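Local coordinates for protein COG0778: Nitroreductase (Streptococcus pneumoniae, PDB 2B67) that binds flavin mononucleotide as a homodimer of the nitroreductase family and probably uses the flavin to pass electrons from a reduced nicotinamide cofactor to an acceptor, at residues Y65-N68 and F69-S73; V138-N141 and L142-L146; G158-K161 and S162-N165; R54-N57 and A58-A61. All blocks are in the same frame, centred on the assembly; numbering follows the deposited sequence.

Interaction 1 of 4, residues Y65-N68 and F69-S73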
loop_
_atom_site.group_PDB
_atom_site.type_symbol
_atom_site.label_atom_id
_atom_site.label_comp_id
_atom_site.label_asym_id
_atom_site.label_seq_id
_atom_site.Cartn_x
_atom_site.Cartn_y
_atom_site.Cartn_z
ATOM N N TYR A 65 13.958 0.316 -16.721
ATOM C CA TYR A 65 13.867 1.289 -17.821
ATOM C C TYR A 65 14.528 2.636 -17.484
ATOM O O TYR A 65 14.540 3.048 -16.322
ATOM C CB TYR A 65 12.404 1.606 -18.166
ATOM C CG TYR A 65 11.475 0.431 -18.451
ATOM C CD1 TYR A 65 10.148 0.461 -18.016
ATOM C CD2 TYR A 65 11.909 -0.674 -19.154
ATOM C CE1 TYR A 65 9.295 -0.595 -18.253
ATOM C CE2 TYR A 65 11.065 -1.731 -19.404
ATOM C CZ TYR A 65 9.758 -1.677 -18.944
ATOM O OH TYR A 65 8.901 -2.715 -19.234
ATOM N N GLY A 66 15.028 3.331 -18.511
ATOM C CA GLY A 66 15.501 4.712 -18.342
ATOM C C GLY A 66 16.508 4.834 -17.210
ATOM O O GLY A 66 17.379 3.979 -17.051
ATOM N N SER A 67 16.351 5.868 -16.398
ATOM C CA SER A 67 17.266 6.142 -15.291
ATOM C C SER A 67 17.145 5.134 -14.130
ATOM O O SER A 67 17.928 5.188 -13.170
ATOM C CB SER A 67 17.004 7.553 -14.770
ATOM O OG SER A 67 15.712 7.600 -14.169
ATOM N N ASN A 68 16.177 4.220 -14.226
ATOM C CA ASN A 68 16.053 3.112 -13.262
ATOM C C ASN A 68 17.239 2.193 -13.408
ATOM O O ASN A 68 17.641 1.549 -12.443
ATOM C CB ASN A 68 14.733 2.329 -13.423
ATOM C CG ASN A 68 13.521 3.169 -13.076
ATOM O OD1 ASN A 68 13.626 4.106 -12.281
ATOM N ND2 ASN A 68 12.371 2.855 -13.662
ATOM N N PHE A 69 17.799 2.111 -14.625
ATOM C CA PHE A 69 19.001 1.315 -14.838
ATOM C C PHE A 69 20.118 1.743 -13.878
ATOM O O PHE A 69 20.733 0.908 -13.214
ATOM C CB PHE A 69 19.507 1.372 -16.300
ATOM C CG PHE A 69 20.813 0.662 -16.486
ATOM C CD1 PHE A 69 20.857 -0.726 -16.562
ATOM C CD2 PHE A 69 22.021 1.381 -16.545
ATOM C CE1 PHE A 69 22.058 -1.395 -16.686
ATOM C CE2 PHE A 69 23.225 0.726 -16.670
ATOM C CZ PHE A 69 23.251 -0.664 -16.745
ATOM N N GLU A 70 20.388 3.044 -13.802
ATOM C CA GLU A 70 21.451 3.509 -12.910
ATOM C C GLU A 70 21.099 3.323 -11.429
ATOM O O GLU A 70 21.971 3.037 -10.607
ATOM C CB GLU A 70 21.765 4.968 -13.185
ATOM C CG GLU A 70 22.728 5.161 -14.374
ATOM C CD GLU A 70 22.029 5.269 -15.705
ATOM O OE1 GLU A 70 20.771 5.187 -15.769
ATOM O OE2 GLU A 70 22.756 5.435 -16.706
ATOM N N GLN A 71 19.827 3.496 -11.083
ATOM C CA GLN A 71 19.399 3.337 -9.685
ATOM C C GLN A 71 19.618 1.912 -9.194
ATOM O O GLN A 71 20.223 1.698 -8.146
ATOM C CB GLN A 71 17.937 3.768 -9.509
ATOM C CG GLN A 71 17.730 5.285 -9.679
ATOM C CD GLN A 71 16.269 5.680 -9.572
ATOM O OE1 GLN A 71 15.597 5.337 -8.589
ATOM N NE2 GLN A 71 15.767 6.405 -10.582
ATOM N N VAL A 72 19.156 0.938 -9.963
ATOM C CA VAL A 72 19.321 -0.437 -9.567
ATOM C C VAL A 72 20.806 -0.883 -9.610
ATOM O O VAL A 72 21.243 -1.676 -8.759
ATOM C CB VAL A 72 18.399 -1.388 -10.358
ATOM C CG1 VAL A 72 18.541 -2.833 -9.834
ATOM C CG2 VAL A 72 16.942 -0.934 -10.233
ATOM N N SER A 73 21.578 -0.372 -10.570
ATOM C CA SER A 73 23.024 -0.730 -10.657
ATOM C C SER A 73 23.807 -0.227 -9.469
ATOM O O SER A 73 24.677 -0.955 -8.966
ATOM C CB SER A 73 23.692 -0.143 -11.908
ATOM O OG SER A 73 23.182 -0.714 -13.083
#

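Interaction 2 of 4, residues V138-N141 and L142-L146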
loop_
_atom_site.group_PDB
_atom_site.type_symbol
_atom_site.label_atom_id
_atom_site.label_comp_id
_atom_site.label_asym_id
_atom_site.label_seq_id
_atom_site.Cartn_x
_atom_site.Cartn_y
_atom_site.Cartn_z
ATOM N N VAL A 138 2.229 -3.325 2.125
ATOM C CA VAL A 138 3.483 -3.699 2.735
ATOM C C VAL A 138 4.645 -2.839 2.184
ATOM O O VAL A 138 5.595 -2.585 2.915
ATOM C CB VAL A 138 3.786 -5.262 2.666
ATOM C CG1 VAL A 138 4.236 -5.694 1.272
ATOM C CG2 VAL A 138 4.829 -5.691 3.738
ATOM N N ALA A 139 4.597 -2.440 0.902
ATOM C CA ALA A 139 5.685 -1.667 0.364
ATOM C C ALA A 139 5.853 -0.363 1.153
ATOM O O ALA A 139 6.964 0.021 1.481
ATOM C CB ALA A 139 5.469 -1.374 -1.092
HETATM N N MSE A 140 4.738 0.311 1.432
HETATM C CA MSE A 140 4.702 1.520 2.288
HETATM C C MSE A 140 5.325 1.311 3.693
HETATM O O MSE A 140 6.148 2.118 4.153
HETATM C CB MSE A 140 3.264 2.004 2.459
HETATM C CG MSE A 140 3.122 3.282 3.315
HETATM SE SE MSE A 140 3.548 4.841 2.203
HETATM C CE MSE A 140 5.392 5.208 2.691
ATOM N N ASN A 141 4.946 0.214 4.334
ATOM C CA ASN A 141 5.420 -0.089 5.696
ATOM C C ASN A 141 6.948 -0.318 5.648
ATOM O O ASN A 141 7.684 0.164 6.513
ATOM C CB ASN A 141 4.670 -1.309 6.271
ATOM C CG ASN A 141 4.407 -1.187 7.783
ATOM O OD1 ASN A 141 4.375 -0.089 8.338
ATOM N ND2 ASN A 141 4.200 -2.315 8.440
ATOM N N LEU A 142 7.395 -0.979 4.578
ATOM C CA LEU A 142 8.833 -1.273 4.359
ATOM C C LEU A 142 9.691 -0.015 4.178
ATOM O O LEU A 142 10.753 0.112 4.803
ATOM C CB LEU A 142 9.012 -2.177 3.143
ATOM C CG LEU A 142 10.462 -2.428 2.694
ATOM C CD1 LEU A 142 11.261 -3.058 3.849
ATOM C CD2 LEU A 142 10.495 -3.302 1.419
ATOM N N VAL A 143 9.248 0.904 3.318
ATOM C CA VAL A 143 10.036 2.119 3.120
ATOM C C VAL A 143 10.092 2.994 4.382
ATOM O O VAL A 143 11.126 3.660 4.662
ATOM C CB VAL A 143 9.660 2.922 1.843
ATOM C CG1 VAL A 143 9.866 2.081 0.582
ATOM C CG2 VAL A 143 8.281 3.480 1.913
ATOM N N LEU A 144 8.989 2.994 5.139
ATOM C CA LEU A 144 8.945 3.712 6.418
ATOM C C LEU A 144 9.862 3.077 7.442
ATOM O O LEU A 144 10.598 3.793 8.151
ATOM C CB LEU A 144 7.512 3.810 6.974
ATOM C CG LEU A 144 6.599 4.745 6.176
ATOM C CD1 LEU A 144 5.128 4.478 6.597
ATOM C CD2 LEU A 144 7.004 6.182 6.405
ATOM N N ALA A 145 9.847 1.742 7.498
ATOM C CA ALA A 145 10.749 1.031 8.396
ATOM C C ALA A 145 12.231 1.310 8.064
ATOM O O ALA A 145 13.040 1.499 8.958
ATOM C CB ALA A 145 10.431 -0.500 8.447
ATOM N N LEU A 146 12.575 1.351 6.782
ATOM C CA LEU A 146 13.935 1.697 6.326
ATOM C C LEU A 146 14.308 3.117 6.737
ATOM O O LEU A 146 15.420 3.376 7.284
ATOM C CB LEU A 146 14.028 1.555 4.792
ATOM C CG LEU A 146 14.051 0.092 4.291
ATOM C CD1 LEU A 146 13.919 -0.038 2.758
ATOM C CD2 LEU A 146 15.283 -0.662 4.804
#

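Interaction 3 of 4, residues G158-K161 and S162-N165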
loop_
_atom_site.group_PDB
_atom_site.type_symbol
_atom_site.label_atom_id
_atom_site.label_comp_id
_atom_site.label_asym_id
_atom_site.label_seq_id
_atom_site.Cartn_x
_atom_site.Cartn_y
_atom_site.Cartn_z
ATOM N N GLY A 158 8.957 1.026 -13.033
ATOM C CA GLY A 158 9.450 0.973 -14.435
ATOM C C GLY A 158 10.562 -0.054 -14.682
ATOM O O GLY A 158 11.776 0.287 -14.713
ATOM N N PHE A 159 10.148 -1.316 -14.845
ATOM C CA PHE A 159 11.042 -2.419 -15.114
ATOM C C PHE A 159 10.250 -3.496 -15.834
ATOM O O PHE A 159 9.003 -3.470 -15.845
ATOM C CB PHE A 159 11.706 -2.982 -13.827
ATOM C CG PHE A 159 10.737 -3.589 -12.857
ATOM C CD1 PHE A 159 10.021 -2.789 -11.966
ATOM C CD2 PHE A 159 10.538 -4.964 -12.819
ATOM C CE1 PHE A 159 9.112 -3.378 -11.033
ATOM C CE2 PHE A 159 9.652 -5.536 -11.901
ATOM C CZ PHE A 159 8.941 -4.741 -11.016
ATOM N N ASP A 160 10.987 -4.420 -16.451
ATOM C CA ASP A 160 10.444 -5.457 -17.310
ATOM C C ASP A 160 10.043 -6.674 -16.472
ATOM O O ASP A 160 10.858 -7.555 -16.235
ATOM C CB ASP A 160 11.518 -5.881 -18.331
ATOM C CG ASP A 160 11.007 -6.921 -19.307
ATOM O OD1 ASP A 160 9.813 -7.285 -19.178
ATOM O OD2 ASP A 160 11.768 -7.332 -20.226
ATOM N N LYS A 161 8.799 -6.706 -16.029
ATOM C CA LYS A 161 8.325 -7.730 -15.114
ATOM C C LYS A 161 8.461 -9.147 -15.649
ATOM O O LYS A 161 8.641 -10.084 -14.866
ATOM C CB LYS A 161 6.875 -7.469 -14.689
ATOM C CG LYS A 161 6.739 -6.335 -13.682
ATOM C CD LYS A 161 5.308 -5.848 -13.601
ATOM C CE LYS A 161 5.095 -4.779 -12.514
ATOM N NZ LYS A 161 3.644 -4.741 -12.167
ATOM N N SER A 162 8.412 -9.295 -16.979
ATOM C CA SER A 162 8.412 -10.618 -17.622
ATOM C C SER A 162 9.749 -11.360 -17.495
ATOM O O SER A 162 9.829 -12.581 -17.715
ATOM C CB SER A 162 8.046 -10.476 -19.110
ATOM O OG SER A 162 9.105 -9.899 -19.876
ATOM N N LYS A 163 10.819 -10.665 -17.137
ATOM C CA LYS A 163 12.106 -11.393 -17.042
ATOM C C LYS A 163 12.606 -11.561 -15.617
ATOM O O LYS A 163 13.646 -12.216 -15.389
ATOM C CB LYS A 163 13.201 -10.717 -17.902
ATOM C CG LYS A 163 12.943 -10.779 -19.412
ATOM C CD LYS A 163 14.040 -10.047 -20.203
ATOM C CE LYS A 163 13.823 -10.215 -21.725
ATOM N NZ LYS A 163 14.740 -9.293 -22.496
ATOM N N VAL A 164 11.897 -10.952 -14.669
ATOM C CA VAL A 164 12.405 -10.858 -13.300
ATOM C C VAL A 164 12.517 -12.230 -12.634
ATOM O O VAL A 164 13.513 -12.494 -11.939
ATOM C CB VAL A 164 11.585 -9.883 -12.364
ATOM C CG1 VAL A 164 12.174 -9.921 -10.961
ATOM C CG2 VAL A 164 11.661 -8.428 -12.849
ATOM N N ASN A 165 11.518 -13.094 -12.842
ATOM C CA ASN A 165 11.536 -14.426 -12.216
ATOM C C ASN A 165 12.745 -15.204 -12.676
ATOM O O ASN A 165 13.393 -15.859 -11.878
ATOM C CB ASN A 165 10.283 -15.242 -12.555
ATOM C CG ASN A 165 9.069 -14.810 -11.756
ATOM O OD1 ASN A 165 8.709 -15.434 -10.747
ATOM N ND2 ASN A 165 8.416 -13.767 -12.222
HETATM O O HOH W 1 14.168 -6.666 -21.358
HETATM O O HOH W 2 7.170 -6.958 -18.772
HETATM O O HOH W 3 9.112 -12.588 -14.527
#

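Interaction 4 of 4, residues R54-N57 and A58-A61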
loop_
_atom_site.group_PDB
_atom_site.type_symbol
_atom_site.label_atom_id
_atom_site.label_comp_id
_atom_site.label_asym_id
_atom_site.label_seq_id
_atom_site.Cartn_x
_atom_site.Cartn_y
_atom_site.Cartn_z
ATOM N N ARG A 54 21.603 -8.829 -3.464
ATOM C CA ARG A 54 22.938 -8.341 -3.132
ATOM C C ARG A 54 23.957 -8.874 -4.133
ATOM O O ARG A 54 25.024 -8.305 -4.282
ATOM C CB ARG A 54 23.365 -8.778 -1.712
ATOM C CG ARG A 54 22.758 -7.948 -0.626
ATOM C CD ARG A 54 23.246 -8.379 0.796
ATOM N NE ARG A 54 22.486 -7.659 1.831
ATOM C CZ ARG A 54 22.780 -6.437 2.306
ATOM N NH1 ARG A 54 21.987 -5.916 3.225
ATOM N NH2 ARG A 54 23.839 -5.733 1.876
ATOM N N GLU A 55 23.627 -9.980 -4.787
ATOM C CA GLU A 55 24.518 -10.587 -5.748
ATOM C C GLU A 55 24.135 -10.350 -7.202
ATOM O O GLU A 55 25.030 -10.143 -8.010
ATOM C CB GLU A 55 24.701 -12.087 -5.486
ATOM C CG GLU A 55 26.075 -12.409 -4.935
ATOM C CD GLU A 55 26.078 -12.524 -3.432
ATOM O OE1 GLU A 55 26.509 -11.553 -2.753
ATOM O OE2 GLU A 55 25.636 -13.598 -2.935
ATOM N N LYS A 56 22.836 -10.385 -7.523
ATOM C CA LYS A 56 22.337 -10.288 -8.913
ATOM C C LYS A 56 21.947 -8.861 -9.370
ATOM O O LYS A 56 21.196 -8.690 -10.334
ATOM C CB LYS A 56 21.167 -11.282 -9.150
ATOM C CG LYS A 56 21.594 -12.768 -8.963
ATOM C CD LYS A 56 20.486 -13.741 -9.350
ATOM C CE LYS A 56 21.050 -15.157 -9.609
ATOM N NZ LYS A 56 21.408 -15.885 -8.327
ATOM N N ASN A 57 22.487 -7.850 -8.691
ATOM C CA ASN A 57 22.109 -6.470 -8.950
ATOM C C ASN A 57 22.359 -6.005 -10.372
ATOM O O ASN A 57 21.531 -5.299 -10.932
ATOM C CB ASN A 57 22.798 -5.517 -7.994
ATOM C CG ASN A 57 22.512 -5.857 -6.546
ATOM O OD1 ASN A 57 21.758 -5.164 -5.868
ATOM N ND2 ASN A 57 23.102 -6.934 -6.082
ATOM N N ALA A 58 23.503 -6.366 -10.935
ATOM C CA ALA A 58 23.854 -5.901 -12.286
ATOM C C ALA A 58 22.921 -6.498 -13.342
ATOM O O ALA A 58 22.533 -5.804 -14.272
ATOM C CB ALA A 58 25.320 -6.224 -12.622
ATOM N N GLU A 59 22.645 -7.798 -13.201
ATOM C CA GLU A 59 21.679 -8.540 -14.008
ATOM C C GLU A 59 20.299 -7.883 -13.915
ATOM O O GLU A 59 19.696 -7.509 -14.929
ATOM C CB GLU A 59 21.565 -9.986 -13.493
ATOM C CG GLU A 59 22.202 -11.089 -14.360
ATOM C CD GLU A 59 21.364 -12.384 -14.391
ATOM O OE1 GLU A 59 20.786 -12.708 -15.463
ATOM O OE2 GLU A 59 21.267 -13.068 -13.342
ATOM N N LEU A 60 19.817 -7.733 -12.685
ATOM C CA LEU A 60 18.493 -7.136 -12.434
ATOM C C LEU A 60 18.368 -5.768 -13.075
ATOM O O LEU A 60 17.350 -5.451 -13.687
ATOM C CB LEU A 60 18.197 -7.068 -10.916
ATOM C CG LEU A 60 16.870 -6.436 -10.517
ATOM C CD1 LEU A 60 15.667 -7.241 -11.111
ATOM C CD2 LEU A 60 16.767 -6.307 -8.990
ATOM N N ALA A 61 19.422 -4.952 -12.949
ATOM C CA ALA A 61 19.403 -3.598 -13.465
ATOM C C ALA A 61 19.147 -3.530 -14.972
ATOM O O ALA A 61 18.584 -2.540 -15.450
ATOM C CB ALA A 61 20.723 -2.894 -13.138
HETATM O O HOH W 4 24.392 -9.523 -11.355
HETATM O O HOH W 5 25.529 -7.760 -9.711
#

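Interaction 1 of 4, residues Y65-N68 and F69-S73
Asn68 and Gln71 meet where a type II' beta turn, Tyr65 to Asn68, runs into helix 68-74 of the nitroreductase fold. Gly66 holds a corner of that turn with positive phi (53°), and its carbonyl O accepts from Phe69 N at 3.1 Å. Further on, the spacing becomes helical: Gln71 N bonds to Ser67 O and Val72 N to Asn68 O. The two amides belong to the flavin mononucleotide pocket. Both side chains place CG beside their own backbone N (chi1 -66° in Asn68, much the same in Gln71), and Gln71 then runs out extended. Its NE2 comes within 3.6 Å of Asn68 OD1, yet the amide planes stand 77° apart and each group is engaged elsewhere: Gln71 NE2 donates to O2 of the flavin, Asn68 ND2 to Gly158 O, and Asn68 OD1 makes a weak bond with flavin N3. The pair thus meets O2 and N3 of the flavin, consistent with recognition of its pyrimidine edge. On another side of the helix, Phe69 swings its ring away from the turn. Glu70 bends at chi2, bringing CD to the edge of that ring, in its plane, while Ser73 OG sits 3.6 Å above one face of the Phe69 ring, offset toward the rim. The same hydroxyl donates to Phe69 O at 2.9 Å from Ser73 OG, across the carbonyl plane from Ser73 N.

Interaction 2 of 4, residues V138-N141 and L142-L146
Leu142, Val143, Leu144 and Ala145 each donate a backbone N-H to the residue four places earlier, continuing the long helix 124-148 that packs between the sheet and the second subunit of the nitroreductase dimer. Leu142 opens the second turn: its N bonds to Val138 O at 2.9 Å, and its CB lies over the carbonyl oxygens of both Val138 and Ala139. With CG anti to the backbone N (chi1 173°), its branched end leaves the first turn and packs on Phe50, Ile180 and helix 26-36. Val143 follows, N to Ala139 O at 3.1 Å. Its CG2 lies between the backbone N and carbonyl carbon, facing Met140, a selenomethionine. The Met140 side chain starts away from the second turn, then bends at chi2 (80°) and again at chi3, which returns its terminal CE to the valine. Met140 CE lies 3.5 Å from Val143 CG2, tighter than usual for two carbons, and the side chains meet at about a right angle. Leu144 meets the same methyl with its branch carbon: CG is 3.7 Å from Met140 CE, while CG also lies 3.3 Å from Met140 O, the acceptor of Leu144 N. Leu144 and Met140 also reach the second subunit, packing on its Phe6 and Pro40 respectively. Asn141 ND2 donates to Ala36 O and to Asn10 OD1 of the second subunit. Ala145 completes the series, its N 2.9 Å from Asn141 O and its CB 3.4 Å from that same oxygen.

Interaction 3 of 4, residues G158-K161 and S162-N165
Phe159 and Asp160 meet the first turn of helix 161-168, with Asp160 as its N-cap, where the loop leaves the flavin pocket. Gly158, at the pocket end, donates its N to flavin O4. Phe159 then presents its ring edge to the helix start: Val164 CG2 touches that edge near the ring plane, 3.6 Å from Phe159 CD2, and the two side chains cross at about a right angle. In Asp160, CG anti to the backbone N (chi1 -177°) carries the carboxylate beside the helix start. Asp160 OD1 accepts from Ser162 OG at 2.8 Å on its syn side and from Ser162 N at 3.3 Å, both from one face of the carboxylate; the N-H approaches from well above the plane and bends to 138°. Water 2 donates to Asp160 OD1 and accepts from Ser162 N. The backbone O of Asp160 takes Lys163 N. Asp160 OD2 lies along the extended Lys163 chain, 3.5 Å from Lys163 CD, and water 1 joins OD2 to Lys163 NZ; Asp160 OD2 and Lys163 NZ themselves stay 4.2 Å apart. Lys161 follows the cap: its O receives a weak bond from Val164 N, while water 3 donates to Lys161 O at 2.6 Å and accepts from Asn165 N.

Interaction 4 of 4, residues R54-N57 and A58-A61
Lys56 and Glu59 lie side by side and point the same way, yet their nearest side-chain atoms, Lys56 CD and Glu59 OE2, are 4.1 Å apart. The charged ends are more distant still: Lys56 NZ is 5.8 Å from Glu59 OE2, so no salt bridge joins them in the conformer given; Glu59 has a second one. Lys56 bends at chi4 (75°) and Glu59 at chi2, and their charged atoms stay apart. Lys56 NZ instead has a long, weak ion pair with Glu169 OE1. The hydrogen bonds of this first turn are made by the backbone. Lys56 holds the N-cap of helix 57-61, and its O accepts from Leu60 N at 2.9 Å. Glu59 CB and Leu60 CB both rest against Lys56 O, at 3.4 and 3.5 Å. One residue on, Asn57 O takes Ala61 N, with Ala61 CB also close to that acceptor. Early amides of the helix are served by water: water 5 accepts from Ala58 N at 2.7 Å and donates to Glu55 O, and water 4 accepts from Glu59 N, with only a weak bond back to Glu55 O. Arg54, Glu55 and Lys56 form backbone hydrogen bonds with the second subunit. In the chain's own fold, Leu60 and Ala61 face helix 68-74 through Val72, Leu60 also meets strand 77-84 at Thr78, and Lys56 and Glu59 lean on helix 161-168.

How the interactions relate
Interactions 1, 3 and 4 form one cluster on the same side of the chain's centre, while interaction 2 lies 21 Å from each of them, centre to centre. Interaction 1 joins interaction 3 directly: Gly158 O lies 2.8 Å from Asn68 ND2 and 3.0 Å from Tyr65 N, so the turn leading into helix 68-74 and the loop after strand 152-156, each holding pocket residues, are joined. Interaction 4 backs onto interaction 1, with Phe69 CD1 3.1 Å from Ala61 O. It is remote from the cofactor, the Ala61 side chain lying about 13 Å away. In interaction 2, the Ala139 side chain is about 7 Å from a bound flavin. Interactions 2 and 4 both touch the second subunit.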